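Local coordinates for putative uncharacterized protein (Archaeoglobus fulgidus, PDB 3VU0), which is the C-terminal globular domain of an archaeal oligosaccharyltransferase, AglB, and combines a small mixed beta sheet with several helices, at residues I125-F128 against N129-L133; M132-K135 against L136-N140. All coordinates share one frame; numbering follows the deposited sequence.

Interaction 1: I125-F128 against N129-L133; sequences IDFF and NKTML
T131 reaches back to both phenylalanines at the end of helix 121-128. Its methyl CG2 sits over one face of the F127 ring, offset toward the rim. T131 CG2 stands 4.2 Å from the centroid of the F127 ring and 16° off its normal, a CH-pi contact. The hydroxyl goes to F128 instead. T131 OG1 lies between the backbone N and the carbonyl carbon (chi1 72°), and from there it donates to F128 O at 2.9 Å, in the carbonyl plane and on a lone pair. T131 N donates to the same F128 O at 3.0 Å, from above that plane, so two bonds grip one oxygen. The main-chain bond closes a type I beta turn from F128 to T131; the hydroxyl bond reinforces it. T131 is also the N-cap of the next helix, with a weak bond to OG1 from Y134 N. The F128 ring meets L133 at its edge, F128 CE1 to L133 CG 3.8 Å. N129 lies aslant to this ring, the amide plane turned 57° from the ring plane. N129 N completes a helical bond to I125 O at 3.0 Å. A water links the side chains of D126 and N129, 2.8 Å from D126 OD1 and 2.7 Å from N129 ND2. D126 OD2 forms a salt bridge with K122. F105 of helix 105-112 packs edge-to-face on F128, and L133 touches F68 of helix 61-69.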
ATOM      1  N   ILE A 125      -7.750   3.558 -15.440  1.00  8.42           N
ATOM      2  CA  ILE A 125      -6.576   4.417 -15.280  1.00 11.00           C
ATOM      3  C   ILE A 125      -6.982   5.732 -14.600  1.00 11.34           C
ATOM      4  O   ILE A 125      -6.335   6.178 -13.649  1.00 10.00           O
ATOM      5  CB  ILE A 125      -5.932   4.723 -16.654  1.00 11.64           C
ATOM      6  CG1 ILE A 125      -5.415   3.424 -17.287  1.00 11.76           C
ATOM      7  CG2 ILE A 125      -4.797   5.727 -16.492  1.00 14.98           C
ATOM      8  CD1 ILE A 125      -5.019   3.561 -18.754  1.00 11.99           C
ATOM      9  N   ASP A 126      -8.056   6.349 -15.084  1.00 11.66           N
ATOM     10  CA  ASP A 126      -8.523   7.598 -14.491  1.00 13.45           C
ATOM     11  C   ASP A 126      -8.866   7.396 -13.014  1.00 11.45           C
ATOM     12  O   ASP A 126      -8.568   8.253 -12.188  1.00 12.13           O
ATOM     13  CB  ASP A 126      -9.744   8.142 -15.247  1.00 15.02           C
ATOM     14  CG  ASP A 126      -9.400   8.609 -16.657  1.00 19.09           C
ATOM     15  OD1 ASP A 126      -8.203   8.840 -16.945  1.00 18.33           O
ATOM     16  OD2 ASP A 126     -10.332   8.755 -17.474  1.00 21.03           O
ATOM     17  N   PHE A 127      -9.485   6.268 -12.686  1.00 11.82           N
ATOM     18  CA  PHE A 127      -9.828   5.961 -11.295  1.00 11.53           C
ATOM     19  C   PHE A 127      -8.537   5.841 -10.471  1.00 10.38           C
ATOM     20  O   PHE A 127      -8.402   6.451  -9.405  1.00 10.24           O
ATOM     21  CB  PHE A 127     -10.615   4.650 -11.211  1.00 14.14           C
ATOM     22  CG  PHE A 127     -10.875   4.190  -9.801  1.00 17.29           C
ATOM     23  CD1 PHE A 127     -11.688   4.930  -8.954  1.00 20.78           C
ATOM     24  CD2 PHE A 127     -10.272   3.039  -9.309  1.00 19.65           C
ATOM     25  CE1 PHE A 127     -11.896   4.527  -7.627  1.00 22.33           C
ATOM     26  CE2 PHE A 127     -10.471   2.630  -7.990  1.00 21.49           C
ATOM     27  CZ  PHE A 127     -11.285   3.378  -7.148  1.00 19.77           C
ATOM     28  N   PHE A 128      -7.585   5.059 -10.970  1.00 10.15           N
ATOM     29  CA  PHE A 128      -6.311   4.881 -10.272  1.00 10.71           C
ATOM     30  C   PHE A 128      -5.633   6.214  -9.963  1.00 11.28           C
ATOM     31  O   PHE A 128      -5.110   6.421  -8.863  1.00 10.14           O
ATOM     32  CB  PHE A 128      -5.351   4.026 -11.105  1.00 11.14           C
ATOM     33  CG  PHE A 128      -3.943   4.016 -10.577  1.00 11.83           C
ATOM     34  CD1 PHE A 128      -3.634   3.357  -9.386  1.00 11.03           C
ATOM     35  CD2 PHE A 128      -2.937   4.716 -11.237  1.00 11.50           C
ATOM     36  CE1 PHE A 128      -2.345   3.403  -8.859  1.00 12.01           C
ATOM     37  CE2 PHE A 128      -1.639   4.769 -10.718  1.00 12.66           C
ATOM     38  CZ  PHE A 128      -1.345   4.114  -9.528  1.00 13.33           C
ATOM     39  N   ASN A 129      -5.646   7.122 -10.929  1.00  9.71           N
ATOM     40  CA  ASN A 129      -4.993   8.404 -10.743  1.00 12.34           C
ATOM     41  C   ASN A 129      -5.577   9.293  -9.647  1.00 13.04           C
ATOM     42  O   ASN A 129      -4.978  10.303  -9.298  1.00 13.79           O
ATOM     43  CB  ASN A 129      -4.929   9.161 -12.076  1.00 13.51           C
ATOM     44  CG  ASN A 129      -3.965   8.511 -13.065  1.00 14.46           C
ATOM     45  OD1 ASN A 129      -3.020   7.826 -12.666  1.00 13.98           O
ATOM     46  ND2 ASN A 129      -4.190   8.735 -14.356  1.00 14.73           N
ATOM     47  N   LYS A 130      -6.723   8.907  -9.090  1.00 12.97           N
ATOM     48  CA  LYS A 130      -7.355   9.684  -8.020  1.00 14.47           C
ATOM     49  C   LYS A 130      -7.201   8.996  -6.659  1.00 14.09           C
ATOM     50  O   LYS A 130      -7.618   9.535  -5.632  1.00 13.14           O
ATOM     51  CB  LYS A 130      -8.855   9.849  -8.290  1.00 16.08           C
ATOM     52  CG  LYS A 130      -9.221  10.525  -9.599  1.00 19.84           C
ATOM     53  CD  LYS A 130     -10.722  10.403  -9.847  1.00 19.78           C
ATOM     54  CE  LYS A 130     -11.118  11.000 -11.186  1.00 23.57           C
ATOM     55  NZ  LYS A 130     -12.553  10.730 -11.483  1.00 23.54           N
ATOM     56  N   THR A 131      -6.598   7.811  -6.647  1.00 12.92           N
ATOM     57  CA  THR A 131      -6.465   7.056  -5.407  1.00 13.25           C
ATOM     58  C   THR A 131      -5.257   7.363  -4.527  1.00 14.80           C
ATOM     59  O   THR A 131      -4.286   7.990  -4.951  1.00 12.38           O
ATOM     60  CB  THR A 131      -6.442   5.540  -5.677  1.00 14.76           C
ATOM     61  OG1 THR A 131      -5.190   5.186  -6.281  1.00 13.89           O
ATOM     62  CG2 THR A 131      -7.586   5.139  -6.603  1.00 13.92           C
HETATM   63  N   MSE A 132      -5.343   6.891  -3.287  1.00 13.41           N
HETATM   64  CA  MSE A 132      -4.277   7.051  -2.310  1.00 14.69           C
HETATM   65  C   MSE A 132      -3.011   6.360  -2.808  1.00 12.05           C
HETATM   66  O   MSE A 132      -1.908   6.860  -2.613  1.00 12.49           O
HETATM   67  CB  MSE A 132      -4.697   6.434  -0.972  1.00 16.28           C
HETATM   68  CG  MSE A 132      -5.696   7.268  -0.191  1.00 23.39           C
HETATM   69 SE   MSE A 132      -4.923   8.965   0.302  1.00 36.14          SE
HETATM   70  CE  MSE A 132      -3.440   8.313   1.358  1.00 27.87           C
ATOM     71  N   LEU A 133      -3.180   5.200  -3.437  1.00 12.80           N
ATOM     72  CA  LEU A 133      -2.045   4.447  -3.961  1.00 13.39           C
ATOM     73  C   LEU A 133      -1.256   5.305  -4.941  1.00 12.78           C
ATOM     74  O   LEU A 133      -0.030   5.305  -4.933  1.00 12.90           O
ATOM     75  CB  LEU A 133      -2.528   3.173  -4.656  1.00 13.19           C
ATOM     76  CG  LEU A 133      -1.437   2.302  -5.288  1.00 13.20           C
ATOM     77  CD1 LEU A 133      -0.351   1.991  -4.268  1.00 12.57           C
ATOM     78  CD2 LEU A 133      -2.061   1.014  -5.815  1.00 12.52           C
TER
HETATM   79  O   HOH W   1      -6.189  10.124 -15.413  1.00 20.66           O

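Interaction 2: M132-K135 against L136-N140; sequences MLYK and LHVEN
This is a local contact along the short helix 132-138 and round its C-terminal end, beside strands 85-91 and 147-153. Y134 carries most of it on the outer side. V138 CB lies over one face of the Y134 ring, 4.1 Å from its centroid, in a CH-pi contact. V138 CG1, anti to the backbone N (chi1 -180°), also meets Y134 CE1 at 3.5 Å. E139 comes to the ring obliquely, its carboxylate turned 46° from the ring plane, with E139 OE2 3.4 Å from Y134 CE2. A water is hydrogen-bonded to both polar ends, Y134 OH and E139 OE2, and donates to E139 OE2 at 2.6 Å. The helix widens into a pi-type turn at 136-138. L136 N and H137 N still bond to M132 O and L133 O in the alpha pattern. Y134 O then takes a weak bond from V138 N and a straighter one from E139 N, at 3.1 Å and five residues on. N140, with positive phi, is the first residue to leave helical backbone angles. K135 and E139 run side by side. A second water donates to the backbone O of K135 and to E139 OE1, at 2.8 Å from each. The ammonium of K135 turns elsewhere, to Q71 O. On the buried side M132, modelled as selenomethionine, meets L136 through M132 CE to L136 CG, 4.2 Å apart. L136 packs on V88 and F147, and H137 ND1 is hydrogen-bonded to T90 OG1.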
HETATM    1  N   MSE A 132      -5.343   6.891  -3.287  1.00 13.41           N
HETATM    2  CA  MSE A 132      -4.277   7.051  -2.310  1.00 14.69           C
HETATM    3  C   MSE A 132      -3.011   6.360  -2.808  1.00 12.05           C
HETATM    4  O   MSE A 132      -1.908   6.860  -2.613  1.00 12.49           O
HETATM    5  CB  MSE A 132      -4.697   6.434  -0.972  1.00 16.28           C
HETATM    6  CG  MSE A 132      -5.696   7.268  -0.191  1.00 23.39           C
HETATM    7 SE   MSE A 132      -4.923   8.965   0.302  1.00 36.14          SE
HETATM    8  CE  MSE A 132      -3.440   8.313   1.358  1.00 27.87           C
ATOM      9  N   LEU A 133      -3.180   5.200  -3.437  1.00 12.80           N
ATOM     10  CA  LEU A 133      -2.045   4.447  -3.961  1.00 13.39           C
ATOM     11  C   LEU A 133      -1.256   5.305  -4.941  1.00 12.78           C
ATOM     12  O   LEU A 133      -0.030   5.305  -4.933  1.00 12.90           O
ATOM     13  CB  LEU A 133      -2.528   3.173  -4.656  1.00 13.19           C
ATOM     14  CG  LEU A 133      -1.437   2.302  -5.288  1.00 13.20           C
ATOM     15  CD1 LEU A 133      -0.351   1.991  -4.268  1.00 12.57           C
ATOM     16  CD2 LEU A 133      -2.061   1.014  -5.815  1.00 12.52           C
ATOM     17  N   TYR A 134      -1.971   6.040  -5.784  1.00 12.50           N
ATOM     18  CA  TYR A 134      -1.334   6.924  -6.753  1.00 13.17           C
ATOM     19  C   TYR A 134      -0.643   8.097  -6.053  1.00 12.41           C
ATOM     20  O   TYR A 134       0.520   8.387  -6.312  1.00 12.44           O
ATOM     21  CB  TYR A 134      -2.377   7.480  -7.727  1.00 13.26           C
ATOM     22  CG  TYR A 134      -1.822   8.540  -8.648  1.00 13.37           C
ATOM     23  CD1 TYR A 134      -1.166   8.191  -9.825  1.00 14.56           C
ATOM     24  CD2 TYR A 134      -1.931   9.894  -8.328  1.00 14.00           C
ATOM     25  CE1 TYR A 134      -0.631   9.164 -10.668  1.00 14.33           C
ATOM     26  CE2 TYR A 134      -1.398  10.874  -9.163  1.00 15.21           C
ATOM     27  CZ  TYR A 134      -0.751  10.500 -10.330  1.00 15.08           C
ATOM     28  OH  TYR A 134      -0.231  11.463 -11.161  1.00 16.64           O
ATOM     29  N   LYS A 135      -1.368   8.772  -5.167  1.00 11.53           N
ATOM     30  CA  LYS A 135      -0.819   9.924  -4.464  1.00 12.15           C
ATOM     31  C   LYS A 135       0.378   9.560  -3.595  1.00 13.49           C
ATOM     32  O   LYS A 135       1.240  10.403  -3.335  1.00 13.53           O
ATOM     33  CB  LYS A 135      -1.911  10.594  -3.626  1.00 13.94           C
ATOM     34  CG  LYS A 135      -3.091  11.051  -4.469  1.00 17.09           C
ATOM     35  CD  LYS A 135      -4.243  11.546  -3.620  1.00 21.64           C
ATOM     36  CE  LYS A 135      -5.465  11.825  -4.481  1.00 22.49           C
ATOM     37  NZ  LYS A 135      -6.588  12.366  -3.671  1.00 26.00           N
ATOM     38  N   LEU A 136       0.432   8.304  -3.153  1.00 10.78           N
ATOM     39  CA  LEU A 136       1.548   7.833  -2.342  1.00 10.30           C
ATOM     40  C   LEU A 136       2.725   7.393  -3.207  1.00 11.40           C
ATOM     41  O   LEU A 136       3.747   8.074  -3.286  1.00 10.97           O
ATOM     42  CB  LEU A 136       1.129   6.646  -1.451  1.00 10.38           C
ATOM     43  CG  LEU A 136       0.208   6.934  -0.260  1.00  9.99           C
ATOM     44  CD1 LEU A 136      -0.276   5.621   0.341  1.00 14.46           C
ATOM     45  CD2 LEU A 136       0.955   7.751   0.782  1.00 13.58           C
ATOM     46  N   HIS A 137       2.568   6.256  -3.875  1.00 11.37           N
ATOM     47  CA  HIS A 137       3.652   5.707  -4.676  1.00 12.44           C
ATOM     48  C   HIS A 137       4.092   6.538  -5.870  1.00 13.34           C
ATOM     49  O   HIS A 137       5.288   6.745  -6.064  1.00 12.90           O
ATOM     50  CB  HIS A 137       3.315   4.296  -5.158  1.00 10.83           C
ATOM     51  CG  HIS A 137       4.519   3.525  -5.605  1.00 10.98           C
ATOM     52  ND1 HIS A 137       5.206   2.669  -4.769  1.00  9.30           N
ATOM     53  CD2 HIS A 137       5.210   3.552  -6.768  1.00  9.60           C
ATOM     54  CE1 HIS A 137       6.271   2.204  -5.399  1.00 14.02           C
ATOM     55  NE2 HIS A 137       6.298   2.726  -6.614  1.00 10.10           N
ATOM     56  N   VAL A 138       3.142   7.012  -6.671  1.00 13.89           N
ATOM     57  CA  VAL A 138       3.502   7.797  -7.846  1.00 15.01           C
ATOM     58  C   VAL A 138       3.923   9.232  -7.531  1.00 17.00           C
ATOM     59  O   VAL A 138       4.964   9.681  -8.002  1.00 18.00           O
ATOM     60  CB  VAL A 138       2.353   7.824  -8.887  1.00 15.24           C
ATOM     61  CG1 VAL A 138       2.771   8.653 -10.103  1.00 17.33           C
ATOM     62  CG2 VAL A 138       2.016   6.403  -9.323  1.00 15.84           C
ATOM     63  N   GLU A 139       3.133   9.950  -6.736  1.00 15.96           N
ATOM     64  CA  GLU A 139       3.473  11.335  -6.407  1.00 19.07           C
ATOM     65  C   GLU A 139       4.377  11.484  -5.185  1.00 18.36           C
ATOM     66  O   GLU A 139       4.753  12.597  -4.824  1.00 18.83           O
ATOM     67  CB  GLU A 139       2.206  12.165  -6.179  1.00 19.73           C
ATOM     68  CG  GLU A 139       1.239  12.185  -7.351  1.00 23.32           C
ATOM     69  CD  GLU A 139       0.205  13.289  -7.223  1.00 24.37           C
ATOM     70  OE1 GLU A 139      -0.300  13.510  -6.101  1.00 27.12           O
ATOM     71  OE2 GLU A 139      -0.112  13.932  -8.244  1.00 26.90           O
ATOM     72  N   ASN A 140       4.721  10.369  -4.547  1.00 17.55           N
ATOM     73  CA  ASN A 140       5.577  10.400  -3.364  1.00 17.13           C
ATOM     74  C   ASN A 140       4.968  11.217  -2.222  1.00 17.52           C
ATOM     75  O   ASN A 140       5.686  11.863  -1.453  1.00 16.39           O
ATOM     76  CB  ASN A 140       6.963  10.956  -3.718  1.00 17.55           C
ATOM     77  CG  ASN A 140       7.743  10.033  -4.640  1.00 18.87           C
ATOM     78  OD1 ASN A 140       7.851   8.831  -4.388  1.00 16.99           O
ATOM     79  ND2 ASN A 140       8.299  10.593  -5.711  1.00 18.32           N
TER
HETATM   80  O   HOH W   2       0.809  14.141 -10.671  1.00 43.18           O
HETATM   81  O   HOH W   3       0.546  13.064  -3.509  1.00 19.83           O

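From the N terminus, interaction 1 comes first. It closes the tight turn by which helix 121-128 passes into helix 132-138. Interaction 2 follows directly and ends where the chain leaves the second helix. The two run in series and overlap at M132 and L133; neither nests within the other. They also touch in space: F128 CZ packs on V138 CG2, and N129 O lies against the Y134 ring. Interaction 1 leans on helix 105-112, while interaction 2 faces strands 85-91 and 147-153. Helix 61-69 borders both. The run 125-140 thus links the surroundings of helix 105-112 to strands 85-91 and 147-153 of the mixed sheet.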